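Local structure of methionine gamma-lyase (Trichomonas vaginalis, 1PFF) at residues G37-S42 with K81-I86; D44-C49 with V65-M70; H266-A271 with S279-P284; M247-V252 with D304-L309; C16-S21 with A179-H184. The protein belongs to the Cys/Met metabolism family of pyridoxal-phosphate-dependent enzymes, with a seven-stranded mixed sheet in one part and a smaller mixed sheet toward the C-terminal end. All coordinates share one frame; numbering follows the deposited sequence.

Interaction 1 of 5, residues G37-S42 with K81-I86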
# COMPACT_ATOMS: atom_id res chain seq x y z
N GLY A 37 -9.90 -41.46 -7.18
CA GLY A 37 -9.40 -42.61 -7.91
C GLY A 37 -7.94 -42.51 -8.36
O GLY A 37 -7.38 -43.51 -8.83
N ASP A 38 -7.35 -41.33 -8.23
CA ASP A 38 -5.93 -41.12 -8.57
C ASP A 38 -5.02 -41.52 -7.40
O ASP A 38 -5.49 -41.78 -6.30
CB ASP A 38 -5.66 -39.66 -8.92
CG ASP A 38 -6.14 -39.28 -10.30
OD1 ASP A 38 -6.53 -40.17 -11.10
OD2 ASP A 38 -6.16 -38.09 -10.69
N HIS A 39 -3.71 -41.54 -7.67
CA HIS A 39 -2.70 -41.91 -6.68
C HIS A 39 -1.59 -40.85 -6.67
O HIS A 39 -1.19 -40.36 -7.71
CB HIS A 39 -2.15 -43.31 -6.99
CG HIS A 39 -1.01 -43.76 -6.12
ND1 HIS A 39 0.21 -44.14 -6.64
CD2 HIS A 39 -0.92 -43.91 -4.78
CE1 HIS A 39 1.01 -44.50 -5.65
NE2 HIS A 39 0.36 -44.37 -4.51
N LEU A 40 -1.12 -40.50 -5.47
CA LEU A 40 -0.04 -39.54 -5.31
C LEU A 40 1.05 -40.16 -4.45
O LEU A 40 0.77 -40.79 -3.43
CB LEU A 40 -0.54 -38.23 -4.66
CG LEU A 40 0.50 -37.13 -4.42
CD1 LEU A 40 -0.10 -35.72 -4.59
CD2 LEU A 40 1.11 -37.26 -3.02
N ILE A 41 2.30 -40.00 -4.88
CA ILE A 41 3.43 -40.44 -4.07
C ILE A 41 4.10 -39.19 -3.54
O ILE A 41 4.44 -38.29 -4.32
CB ILE A 41 4.44 -41.25 -4.90
CG1 ILE A 41 3.74 -42.44 -5.57
CG2 ILE A 41 5.61 -41.72 -4.01
CD1 ILE A 41 4.51 -43.04 -6.73
N SER A 42 4.28 -39.14 -2.23
CA SER A 42 4.94 -38.01 -1.59
C SER A 42 6.12 -38.50 -0.77
O SER A 42 6.13 -39.64 -0.29
CB SER A 42 3.96 -37.27 -0.67
OG SER A 42 4.61 -36.22 0.04
N LYS A 81 1.88 -46.97 -9.54
CA LYS A 81 0.65 -47.75 -9.75
C LYS A 81 0.01 -47.28 -11.05
O LYS A 81 0.36 -46.22 -11.55
CB LYS A 81 -0.32 -47.53 -8.58
CG LYS A 81 0.18 -48.09 -7.25
CD LYS A 81 -0.98 -48.49 -6.34
CE LYS A 81 -1.31 -47.39 -5.36
NZ LYS A 81 -2.35 -47.83 -4.38
N PRO A 82 -0.93 -48.05 -11.61
CA PRO A 82 -1.60 -47.64 -12.85
C PRO A 82 -2.24 -46.26 -12.74
O PRO A 82 -2.32 -45.54 -13.74
CB PRO A 82 -2.69 -48.72 -13.03
CG PRO A 82 -2.08 -49.94 -12.37
CD PRO A 82 -1.41 -49.36 -11.14
N ASN A 83 -2.68 -45.91 -11.54
CA ASN A 83 -3.36 -44.64 -11.31
C ASN A 83 -2.48 -43.51 -10.73
O ASN A 83 -3.00 -42.48 -10.31
CB ASN A 83 -4.61 -44.87 -10.47
CG ASN A 83 -4.31 -45.45 -9.09
OD1 ASN A 83 -3.35 -46.22 -8.91
ND2 ASN A 83 -5.14 -45.09 -8.11
N THR A 84 -1.16 -43.70 -10.71
CA THR A 84 -0.27 -42.66 -10.20
C THR A 84 -0.29 -41.43 -11.11
O THR A 84 -0.14 -41.55 -12.33
CB THR A 84 1.17 -43.18 -10.04
OG1 THR A 84 1.18 -44.28 -9.12
CG2 THR A 84 2.06 -42.13 -9.35
N ARG A 85 -0.51 -40.26 -10.52
CA ARG A 85 -0.56 -39.03 -11.31
C ARG A 85 0.50 -38.02 -10.93
O ARG A 85 0.88 -37.18 -11.75
CB ARG A 85 -1.94 -38.36 -11.22
CG ARG A 85 -3.08 -39.25 -11.63
CD ARG A 85 -3.22 -39.52 -13.11
NE ARG A 85 -4.26 -40.54 -13.30
CZ ARG A 85 -4.34 -41.39 -14.31
NH1 ARG A 85 -3.45 -41.38 -15.28
NH2 ARG A 85 -5.35 -42.26 -14.35
N ILE A 86 0.98 -38.08 -9.68
CA ILE A 86 1.89 -37.08 -9.15
C ILE A 86 2.94 -37.70 -8.24
O ILE A 86 2.63 -38.55 -7.40
CB ILE A 86 1.12 -35.97 -8.35
CG1 ILE A 86 0.26 -35.11 -9.29
CG2 ILE A 86 2.11 -35.10 -7.56
CD1 ILE A 86 -0.67 -34.10 -8.57
O HOH W 1 -7.47 -42.87 -12.47
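His39 holds its ring carbon CG anti to the backbone N (chi1 175°), and Thr84 sets OG1 beside its own backbone N (chi1 -60°). The two side chains then run side by side, and Thr84 OG1 lies in the plane of the imidazole at its edge. His39 ND1 and Thr84 OG1 are hydrogen-bonded at 2.7 Å. Lys81 N donates to Thr84 OG1 at 2.8 Å, inside the type I turn from Lys81 to Thr84. The Lys81 chain bends and lays CE over one face of the ring, 3.5 Å from the His39 ring centroid, a CH-pi contact. Its amino end goes on to a salt bridge with Glu64.

The backbones pair as parallel strands. Arg85 N binds His39 O, and Ile41 N binds Ile86 O. The register slips by one residue between His39 and Leu40, which makes a beta bulge. Before the strand, Asn83 ND2 gives a nearly straight bond of 2.8 Å to Gly37 O. Arg85 NE forms a salt bridge with Asp38 OD1 at 3.2 Å, coming from above the carboxylate plane; the two planes are 66° apart. Water 1 bridges the same pair, and Lys35 is a second cation for Asp38. Strand 39-43 runs between strands 84-90 and 64-68, and helix 48-60 packs on Leu40 through Phe54 and Leu58.

Interaction 2 of 5, residues D44-C49 with V65-M70. With EDO (1,2-ethanediol), chain O.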
# COMPACT_ATOMS: atom_id res chain seq x y z
N ASP A 44 8.30 -38.55 2.65
CA ASP A 44 7.83 -38.62 4.03
C ASP A 44 8.42 -37.53 4.93
O ASP A 44 8.18 -37.54 6.13
CB ASP A 44 8.11 -40.02 4.60
CG ASP A 44 9.58 -40.31 4.77
OD1 ASP A 44 10.42 -39.48 4.36
OD2 ASP A 44 10.01 -41.35 5.31
N CYS A 45 9.20 -36.62 4.35
CA CYS A 45 9.73 -35.47 5.09
C CYS A 45 9.06 -34.19 4.60
O CYS A 45 9.57 -33.52 3.69
CB CYS A 45 11.25 -35.35 4.90
SG CYS A 45 12.24 -36.70 5.55
N LEU A 46 7.93 -33.85 5.20
CA LEU A 46 7.16 -32.69 4.75
C LEU A 46 7.00 -31.60 5.80
O LEU A 46 6.95 -31.87 7.01
CB LEU A 46 5.78 -33.12 4.23
CG LEU A 46 5.70 -34.06 3.02
CD1 LEU A 46 4.24 -34.25 2.64
CD2 LEU A 46 6.52 -33.56 1.82
N TYR A 47 6.96 -30.36 5.32
CA TYR A 47 6.48 -29.24 6.12
C TYR A 47 5.09 -29.64 6.62
O TYR A 47 4.29 -30.21 5.87
CB TYR A 47 6.40 -27.99 5.23
CG TYR A 47 5.65 -26.81 5.82
CD1 TYR A 47 5.90 -26.35 7.12
CD2 TYR A 47 4.69 -26.13 5.06
CE1 TYR A 47 5.21 -25.27 7.65
CE2 TYR A 47 3.99 -25.04 5.58
CZ TYR A 47 4.25 -24.61 6.88
OH TYR A 47 3.57 -23.54 7.41
N GLY A 48 4.83 -29.36 7.90
CA GLY A 48 3.61 -29.76 8.58
C GLY A 48 2.31 -29.66 7.79
O GLY A 48 1.56 -30.64 7.70
N CYS A 49 2.05 -28.48 7.21
CA CYS A 49 0.78 -28.24 6.51
C CYS A 49 0.62 -29.08 5.25
O CYS A 49 -0.48 -29.55 4.96
CB CYS A 49 0.62 -26.75 6.18
SG CYS A 49 0.39 -25.71 7.64
N VAL A 65 -2.72 -42.11 -1.31
CA VAL A 65 -1.46 -41.42 -1.07
C VAL A 65 -0.49 -42.39 -0.39
O VAL A 65 -0.84 -43.04 0.59
CB VAL A 65 -1.65 -40.16 -0.17
CG1 VAL A 65 -0.31 -39.46 0.11
CG2 VAL A 65 -2.65 -39.20 -0.80
N ASP A 66 0.71 -42.50 -0.93
CA ASP A 66 1.79 -43.17 -0.22
C ASP A 66 2.80 -42.13 0.23
O ASP A 66 3.21 -41.29 -0.57
CB ASP A 66 2.47 -44.17 -1.15
CG ASP A 66 1.68 -45.45 -1.31
OD1 ASP A 66 1.42 -46.13 -0.30
OD2 ASP A 66 1.27 -45.86 -2.41
N PHE A 67 3.21 -42.18 1.50
CA PHE A 67 4.37 -41.40 1.96
C PHE A 67 5.58 -42.32 2.02
O PHE A 67 5.56 -43.34 2.71
CB PHE A 67 4.13 -40.79 3.35
CG PHE A 67 3.00 -39.80 3.40
CD1 PHE A 67 1.74 -40.20 3.85
CD2 PHE A 67 3.20 -38.48 2.99
CE1 PHE A 67 0.68 -39.28 3.90
CE2 PHE A 67 2.14 -37.56 3.04
CZ PHE A 67 0.88 -37.96 3.50
N ILE A 68 6.63 -41.96 1.29
CA ILE A 68 7.81 -42.82 1.19
C ILE A 68 9.10 -42.03 1.38
O ILE A 68 9.13 -40.80 1.20
CB ILE A 68 7.84 -43.55 -0.19
CG1 ILE A 68 8.19 -42.56 -1.31
CG2 ILE A 68 6.48 -44.25 -0.47
CD1 ILE A 68 8.58 -43.23 -2.62
N ASP A 69 10.18 -42.72 1.74
CA ASP A 69 11.47 -42.06 1.84
C ASP A 69 12.10 -41.98 0.45
O ASP A 69 12.62 -42.98 -0.06
CB ASP A 69 12.37 -42.80 2.83
CG ASP A 69 13.73 -42.14 3.02
OD1 ASP A 69 14.06 -41.16 2.31
OD2 ASP A 69 14.54 -42.56 3.87
N MET A 70 12.04 -40.80 -0.16
CA MET A 70 12.51 -40.66 -1.54
C MET A 70 14.03 -40.54 -1.69
O MET A 70 14.54 -40.39 -2.81
CB MET A 70 11.80 -39.49 -2.22
CG MET A 70 10.33 -39.77 -2.53
SD MET A 70 9.65 -38.43 -3.51
CE MET A 70 7.97 -38.98 -3.67
C1 EDO O . -3.74 -45.91 1.19
O1 EDO O . -2.54 -46.06 0.44
C2 EDO O . -4.63 -44.83 0.55
O2 EDO O . -4.18 -43.55 0.93
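Asp44 OD1 and Asp69 OD1 stand 4.5 Å apart, and both form salt bridges to Lys98. Asp44 CG sits between its backbone N and carbonyl carbon (chi1 68°). This turns the carboxylate over the backbone at Ile68 and Asp69, with Asp44 OD2 3.7 Å from Asp69 CB. Asp44 N donates to Ile68 O at 2.8 Å, the single hydrogen bond between 44-49 and 65-70. It is weak, because the angle at the hydrogen is only 123°. The apolar half is small. Leu46 CD1 comes to the edge of the Phe67 ring, 3.9 Å from Phe67 CE2, and the two side chains cross at about a right angle. Val65 CG1 lies over one face of that ring, offset toward the rim, and His51 stacks on Phe67 from helix 48-60. The contact belongs to the beta-alpha-beta unit of strand 39-43, helix 48-60 and strand 64-68. At the far end of the strand, Val65 N donates to O2 of a 1,2-ethanediol at 3.0 Å. This molecule is probably from the crystallisation liquor, and Arg59 holds it too. Asp44 and Asp69 carry like charge, so the lysine probably offsets the repulsion between the two carboxylates.

Interaction 3 of 5, residues H266-A271 with S279-P284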
# COMPACT_ATOMS: atom_id res chain seq x y z
N HIS A 266 20.60 -14.02 21.10
CA HIS A 266 20.29 -12.60 21.12
C HIS A 266 20.17 -12.06 19.69
O HIS A 266 19.08 -11.64 19.28
CB HIS A 266 21.34 -11.84 21.95
CG HIS A 266 21.54 -12.40 23.33
ND1 HIS A 266 20.91 -11.89 24.45
CD2 HIS A 266 22.30 -13.43 23.77
CE1 HIS A 266 21.27 -12.58 25.52
NE2 HIS A 266 22.12 -13.53 25.13
N VAL A 267 21.27 -12.12 18.94
CA VAL A 267 21.31 -11.67 17.55
C VAL A 267 20.46 -12.58 16.67
O VAL A 267 19.72 -12.12 15.79
CB VAL A 267 22.77 -11.62 17.03
CG1 VAL A 267 22.84 -11.39 15.53
CG2 VAL A 267 23.55 -10.54 17.77
N VAL A 268 20.57 -13.88 16.91
CA VAL A 268 19.66 -14.86 16.34
C VAL A 268 18.37 -14.87 17.18
O VAL A 268 18.41 -15.15 18.38
CB VAL A 268 20.33 -16.26 16.31
CG1 VAL A 268 19.43 -17.27 15.65
CG2 VAL A 268 21.68 -16.19 15.61
N SER A 269 17.24 -14.54 16.57
CA SER A 269 15.98 -14.42 17.32
C SER A 269 15.11 -15.68 17.25
O SER A 269 15.13 -16.40 16.26
CB SER A 269 15.18 -13.21 16.85
OG SER A 269 16.02 -12.09 16.65
N LEU A 270 14.34 -15.91 18.31
CA LEU A 270 13.35 -16.98 18.32
C LEU A 270 12.20 -16.66 17.38
O LEU A 270 11.78 -15.50 17.26
CB LEU A 270 12.82 -17.23 19.74
CG LEU A 270 13.80 -17.55 20.87
CD1 LEU A 270 13.05 -17.81 22.18
CD2 LEU A 270 14.68 -18.72 20.54
N ALA A 271 11.71 -17.68 16.68
CA ALA A 271 10.64 -17.51 15.70
C ALA A 271 9.94 -18.84 15.46
O ALA A 271 10.58 -19.89 15.46
CB ALA A 271 11.20 -16.96 14.39
N SER A 279 18.77 -13.79 11.01
CA SER A 279 18.94 -15.13 11.58
C SER A 279 17.83 -15.44 12.58
O SER A 279 17.58 -14.65 13.50
CB SER A 279 20.31 -15.27 12.23
OG SER A 279 21.33 -15.12 11.25
N LEU A 280 17.16 -16.58 12.36
CA LEU A 280 16.08 -17.04 13.23
C LEU A 280 16.30 -18.49 13.67
O LEU A 280 16.87 -19.29 12.93
CB LEU A 280 14.71 -16.89 12.57
CG LEU A 280 14.30 -15.50 12.03
CD1 LEU A 280 13.06 -15.61 11.16
CD2 LEU A 280 14.10 -14.48 13.16
N ILE A 281 15.80 -18.82 14.86
CA ILE A 281 16.06 -20.12 15.47
C ILE A 281 14.81 -20.60 16.21
O ILE A 281 14.00 -19.79 16.68
CB ILE A 281 17.31 -20.03 16.41
CG1 ILE A 281 17.86 -21.42 16.77
CG2 ILE A 281 17.01 -19.21 17.68
CD1 ILE A 281 19.32 -21.39 17.23
N GLN A 282 14.66 -21.92 16.28
CA GLN A 282 13.53 -22.52 16.97
C GLN A 282 13.84 -23.94 17.40
O GLN A 282 14.75 -24.58 16.87
CB GLN A 282 12.28 -22.53 16.07
CG GLN A 282 12.41 -23.42 14.84
CD GLN A 282 11.14 -23.49 14.02
OE1 GLN A 282 10.35 -22.54 13.99
NE2 GLN A 282 10.95 -24.61 13.33
N HIS A 283 13.06 -24.41 18.36
CA HIS A 283 13.09 -25.80 18.80
C HIS A 283 11.69 -26.30 18.50
O HIS A 283 10.76 -26.00 19.25
CB HIS A 283 13.40 -25.86 20.30
CG HIS A 283 13.27 -27.24 20.88
ND1 HIS A 283 14.26 -28.19 20.77
CD2 HIS A 283 12.28 -27.81 21.59
CE1 HIS A 283 13.88 -29.29 21.39
NE2 HIS A 283 12.68 -29.10 21.89
N PRO A 284 11.54 -27.00 17.38
CA PRO A 284 10.21 -27.39 16.88
C PRO A 284 9.35 -28.17 17.89
O PRO A 284 8.17 -27.85 18.01
CB PRO A 284 10.53 -28.26 15.66
CG PRO A 284 11.89 -27.79 15.22
CD PRO A 284 12.62 -27.43 16.47
O HOH W 2 17.49 -11.98 14.18
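Val268 and Ile281 form the tight side of this contact. Val268 CG1 is anti to its backbone N (chi1 -177°), which carries it across to Ile281. There it lies 3.6 Å from Ile281 CB, and the two side chains cross at about a right angle. The other branch, Val268 CG2, rests on Ser279 CB at 3.8 Å. Ile319 of helix 316-328 and Leu309 of strand 306-310 also pack on Val268, while Leu262 and Ile307 pack on Ile281, so Val268 and Ile281 are buried. Leu270 is on the same face of the sheet as Ile281 and touches it through CD2, 3.7 Å from Ile281 CG2, but it is itself exposed.

The opposite face is looser. Ser269 and Leu280 point to it, with Ala271 beside them. Ala271 CB lies 4.0 Å from Leu280 CB, and Leu274 adds to the packing on Leu280. Water 2 sits at this side. It donates to Val267 O and Ser279 O and accepts from Ser269 OG.

The backbones pair as parallel strands. Ser269 N binds Ser279 O at 3.1 Å, Ile281 N binds Ser269 O at 2.9 Å, and Ala271 N binds Ile281 O at 3.1 Å. Strand 269-270 is thereby attached as one of the two outermost strands, within this chain, of the smaller mixed sheet. Ser279 O serves both Ser269 N and water 2. Backbone and solvent thus share this carbonyl where the short strand begins, while the hydroxyl of Ser279 turns to Glu314 and the backbone N of Gly312.

Interaction 4 of 5, residues M247-V252 with D304-L309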
# COMPACT_ATOMS: atom_id res chain seq x y z
N MET A 247 19.42 -22.96 5.60
CA MET A 247 18.82 -23.72 6.68
C MET A 247 19.83 -24.69 7.26
O MET A 247 20.52 -25.40 6.52
CB MET A 247 17.60 -24.51 6.18
CG MET A 247 16.41 -23.64 5.83
SD MET A 247 15.67 -22.79 7.25
CE MET A 247 15.89 -23.97 8.62
N ILE A 248 19.92 -24.70 8.58
CA ILE A 248 20.71 -25.68 9.30
C ILE A 248 19.81 -26.29 10.36
O ILE A 248 18.94 -25.61 10.91
CB ILE A 248 21.92 -25.02 10.00
CG1 ILE A 248 22.87 -24.40 8.97
CG2 ILE A 248 22.69 -26.06 10.86
CD1 ILE A 248 23.90 -23.46 9.61
N ALA A 249 20.02 -27.56 10.65
CA ALA A 249 19.47 -28.12 11.87
C ALA A 249 20.60 -28.79 12.62
O ALA A 249 21.63 -29.14 12.04
CB ALA A 249 18.32 -29.07 11.59
N PHE A 250 20.44 -28.93 13.93
CA PHE A 250 21.43 -29.63 14.73
C PHE A 250 20.82 -30.17 16.00
O PHE A 250 19.84 -29.62 16.52
CB PHE A 250 22.69 -28.77 15.00
CG PHE A 250 22.43 -27.52 15.79
CD1 PHE A 250 22.03 -26.35 15.15
CD2 PHE A 250 22.65 -27.49 17.17
CE1 PHE A 250 21.82 -25.17 15.89
CE2 PHE A 250 22.43 -26.32 17.92
CZ PHE A 250 22.02 -25.16 17.27
N ASP A 251 21.39 -31.29 16.46
CA ASP A 251 21.03 -31.87 17.74
C ASP A 251 21.90 -31.31 18.85
O ASP A 251 23.12 -31.18 18.71
CB ASP A 251 21.17 -33.39 17.71
CG ASP A 251 20.13 -34.05 16.85
OD1 ASP A 251 19.05 -33.45 16.63
OD2 ASP A 251 20.31 -35.18 16.33
N VAL A 252 21.25 -30.95 19.94
CA VAL A 252 21.93 -30.84 21.21
C VAL A 252 21.44 -31.99 22.10
O VAL A 252 20.60 -32.81 21.70
CB VAL A 252 21.73 -29.48 21.92
CG1 VAL A 252 22.40 -28.34 21.13
CG2 VAL A 252 20.25 -29.19 22.19
N ASP A 304 13.09 -34.42 20.14
CA ASP A 304 13.20 -33.35 21.13
C ASP A 304 14.61 -32.78 21.23
O ASP A 304 14.84 -31.83 21.98
CB ASP A 304 12.76 -33.86 22.51
CG ASP A 304 11.25 -34.03 22.63
OD1 ASP A 304 10.51 -33.84 21.64
OD2 ASP A 304 10.72 -34.35 23.71
N ASN A 305 15.56 -33.37 20.49
CA ASN A 305 16.94 -32.87 20.44
C ASN A 305 17.12 -31.72 19.44
O ASN A 305 18.09 -30.96 19.54
CB ASN A 305 17.91 -33.99 20.04
CG ASN A 305 17.93 -35.16 21.02
OD1 ASN A 305 18.09 -36.32 20.60
ND2 ASN A 305 17.82 -34.88 22.31
N LEU A 306 16.20 -31.61 18.48
CA LEU A 306 16.42 -30.82 17.27
C LEU A 306 16.18 -29.31 17.38
O LEU A 306 15.12 -28.87 17.82
CB LEU A 306 15.59 -31.37 16.10
CG LEU A 306 16.04 -30.87 14.72
CD1 LEU A 306 17.30 -31.60 14.25
CD2 LEU A 306 14.92 -31.00 13.71
N ILE A 307 17.18 -28.54 16.97
CA ILE A 307 17.07 -27.09 16.80
C ILE A 307 17.16 -26.77 15.31
O ILE A 307 18.01 -27.32 14.61
CB ILE A 307 18.18 -26.35 17.59
CG1 ILE A 307 17.98 -26.52 19.09
CG2 ILE A 307 18.20 -24.86 17.23
CD1 ILE A 307 19.21 -26.19 19.93
N ARG A 308 16.29 -25.89 14.83
CA ARG A 308 16.33 -25.45 13.43
C ARG A 308 16.78 -24.02 13.39
O ARG A 308 16.25 -23.16 14.12
CB ARG A 308 14.96 -25.55 12.77
CG ARG A 308 14.47 -26.96 12.47
CD ARG A 308 13.08 -26.98 11.84
NE ARG A 308 13.10 -26.68 10.40
CZ ARG A 308 12.27 -25.83 9.79
NH1 ARG A 308 11.33 -25.18 10.48
NH2 ARG A 308 12.37 -25.63 8.49
N LEU A 309 17.76 -23.75 12.53
CA LEU A 309 18.35 -22.43 12.41
C LEU A 309 18.26 -21.95 10.97
O LEU A 309 18.74 -22.63 10.05
CB LEU A 309 19.81 -22.46 12.89
CG LEU A 309 20.72 -21.27 12.57
CD1 LEU A 309 20.21 -19.97 13.23
CD2 LEU A 309 22.14 -21.57 13.00
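The Phe250 ring carries Ile307 on one face. Ile307 CB stands 4.2 Å from the ring centroid and 16° off the normal, a CH-pi contact displaced toward the rim. Two methyl groups of the same side chain reach the ring atoms: Ile307 CG2 lies 3.8 Å from Phe250 CZ, and Ile307 CD1 is equally close to Phe250 CE2. The torsion of Phe250 explains this. Its CG falls between the backbone N and the carbonyl carbon (chi1 62°), which swings the ring across toward the partner strand. The other flat group, the Arg308 guanidinium, is approached obliquely by the methyl of Met247, with Met247 CE 3.9 Å from Arg308 NH2.

Strands 247-251 and 306-310 are antiparallel neighbours in the smaller mixed sheet of this PLP-dependent enzyme. Ile248 with Leu309 and Phe250 with Ile307 are hydrogen-bonded pairs. In the first, Leu309 N reaches Ile248 O at 2.7 Å. Ala249 with Arg308 and Asp251 with Leu306 are non-hydrogen-bonded pairs. Beyond the last of these, Val252 N donates to Asn305 O at 3.2 Å.

The face with Phe250 and Ile307 is packed by helices. Leu214 of helix 183-216 touches Phe250, and Ala258 and Leu262 of helix 255-263 touch Ile307. Val252 CG2 also meets Ile307 CD1 there, at 3.9 Å. On the other face Leu306 CD1 bridges two residues of the neighbouring strand. It rests 3.8 Å from Ala249 CB and is also near Asp251 OD1, while Asp251 OD2 is hydrogen-bonded to the hydroxyl of Tyr224.

Interaction 5 of 5, residues C16-S21 with A179-H184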
# COMPACT_ATOMS: atom_id res chain seq x y z
N CYS A 16 4.42 -18.74 -15.10
CA CYS A 16 4.31 -18.79 -13.65
C CYS A 16 2.96 -18.24 -13.21
O CYS A 16 2.39 -17.37 -13.87
CB CYS A 16 5.47 -18.02 -13.02
SG CYS A 16 5.28 -17.60 -11.29
N ALA A 17 2.45 -18.79 -12.11
CA ALA A 17 1.21 -18.34 -11.48
C ALA A 17 1.53 -17.98 -10.04
O ALA A 17 2.04 -18.81 -9.29
CB ALA A 17 0.15 -19.44 -11.53
N ALA A 18 1.27 -16.73 -9.67
CA ALA A 18 1.41 -16.28 -8.29
C ALA A 18 0.14 -16.61 -7.49
O ALA A 18 -0.96 -16.57 -8.04
CB ALA A 18 1.70 -14.78 -8.25
N THR A 19 0.32 -16.95 -6.21
CA THR A 19 -0.78 -17.33 -5.32
C THR A 19 -0.72 -16.62 -3.97
O THR A 19 0.25 -15.92 -3.65
CB THR A 19 -0.78 -18.85 -5.05
OG1 THR A 19 0.44 -19.20 -4.38
CG2 THR A 19 -0.78 -19.67 -6.35
N ALA A 20 -1.76 -16.85 -3.15
CA ALA A 20 -1.90 -16.20 -1.85
C ALA A 20 -0.91 -16.68 -0.81
O ALA A 20 -0.67 -16.00 0.19
CB ALA A 20 -3.31 -16.41 -1.33
N SER A 21 -0.38 -17.89 -1.02
CA SER A 21 0.54 -18.50 -0.07
C SER A 21 1.24 -19.68 -0.70
O SER A 21 0.83 -20.16 -1.76
CB SER A 21 -0.20 -18.97 1.18
OG SER A 21 -0.97 -20.13 0.90
N ALA A 179 -7.02 -19.02 -4.08
CA ALA A 179 -5.78 -18.49 -3.46
C ALA A 179 -5.08 -17.47 -4.36
O ALA A 179 -3.96 -17.69 -4.83
CB ALA A 179 -4.83 -19.64 -3.07
N ILE A 180 -5.76 -16.34 -4.57
CA ILE A 180 -5.26 -15.25 -5.42
C ILE A 180 -4.28 -14.39 -4.64
O ILE A 180 -4.53 -14.08 -3.48
CB ILE A 180 -6.46 -14.38 -5.91
CG1 ILE A 180 -7.51 -15.26 -6.63
CG2 ILE A 180 -5.98 -13.25 -6.82
CD1 ILE A 180 -8.82 -14.54 -6.97
N ILE A 181 -3.18 -13.98 -5.27
CA ILE A 181 -2.20 -13.09 -4.62
C ILE A 181 -2.73 -11.65 -4.53
O ILE A 181 -3.42 -11.18 -5.43
CB ILE A 181 -0.82 -13.13 -5.37
CG1 ILE A 181 0.30 -12.57 -4.47
CG2 ILE A 181 -0.88 -12.39 -6.71
CD1 ILE A 181 1.73 -12.71 -5.03
N SER A 182 -2.40 -10.97 -3.43
CA SER A 182 -2.68 -9.55 -3.31
C SER A 182 -1.75 -8.78 -4.25
O SER A 182 -0.56 -9.06 -4.30
CB SER A 182 -2.44 -9.10 -1.87
OG SER A 182 -2.27 -7.70 -1.79
N PRO A 183 -2.30 -7.84 -5.02
CA PRO A 183 -1.47 -6.98 -5.87
C PRO A 183 -0.42 -6.19 -5.08
O PRO A 183 0.63 -5.90 -5.65
CB PRO A 183 -2.48 -6.03 -6.52
CG PRO A 183 -3.69 -6.12 -5.66
CD PRO A 183 -3.74 -7.54 -5.17
N HIS A 184 -0.69 -5.87 -3.82
CA HIS A 184 0.31 -5.19 -2.99
C HIS A 184 1.46 -6.13 -2.61
O HIS A 184 2.63 -5.74 -2.66
CB HIS A 184 -0.30 -4.59 -1.72
CG HIS A 184 0.69 -3.89 -0.85
ND1 HIS A 184 1.04 -2.57 -1.03
CD2 HIS A 184 1.43 -4.33 0.20
CE1 HIS A 184 1.94 -2.22 -0.13
NE2 HIS A 184 2.20 -3.27 0.63
O HOH W 3 -3.17 -14.97 -8.03
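Ala20 N donates to Ala179 O at 2.9 Å, the single direct hydrogen bond between these segments. The donor N lies well above the carbonyl plane, 65° out of it. The bond ties the end of strand 15-19, an outer strand of the seven-stranded sheet, to the link between helices 162-177 and 183-216. Around it the contacts are mostly made by carbon atoms. Ala20 CB meets Ala179 CB at 4.0 Å. Ile181 packs CB and CG1 on the carbonyl oxygen Thr19 O, both at 3.4 Å. Its CG1 is anti to the backbone N (chi1 -162°), and CD1 and CG2 both touch Ala18 CB.

Water 3 forms the next link. It donates to Ala18 O at 2.7 Å and accepts from Ile181 N at 2.9 Å, joining the two backbones. Thr19 OG1 donates to Ser21 O just past the strand. Leu3 of helix 2-11 packs on both Ala18 and Ile181, and Ile173 of helix 162-177 packs on Thr19.

Further out lies the second subunit. Ala20 packs on Ala20 of that subunit, Ser21 OG is hydrogen-bonded to its Gly178 O, and Ser182 OG to its Asp185 OD2. Ser21 and Ser182 each hold the N-cap position of a helix. Ser21 OG caps Gly24 N, while Ser182 OG accepts from His184 N at 3.2 Å in a weak capping bond.

How the interactions relate
Interactions 1 and 2 share the edge of the seven-stranded sheet. They join directly where His39 NE2 lies 2.7 Å from Asp66 OD2 and Ser42 O 2.9 Å from Ile68 N. Interactions 3 and 4 share the smaller sheet, and Gln282 O meets Arg308 N at 2.9 Å between them. The two groups come nearest between interactions 2 and 4, about 6 Å between closest atoms. Asn94 links them, bonded to Cys45 and, weakly, to Arg308. Interaction 5 sits on the far edge strand of the large sheet, about 28 Å from interaction 1 between centres, against the second subunit.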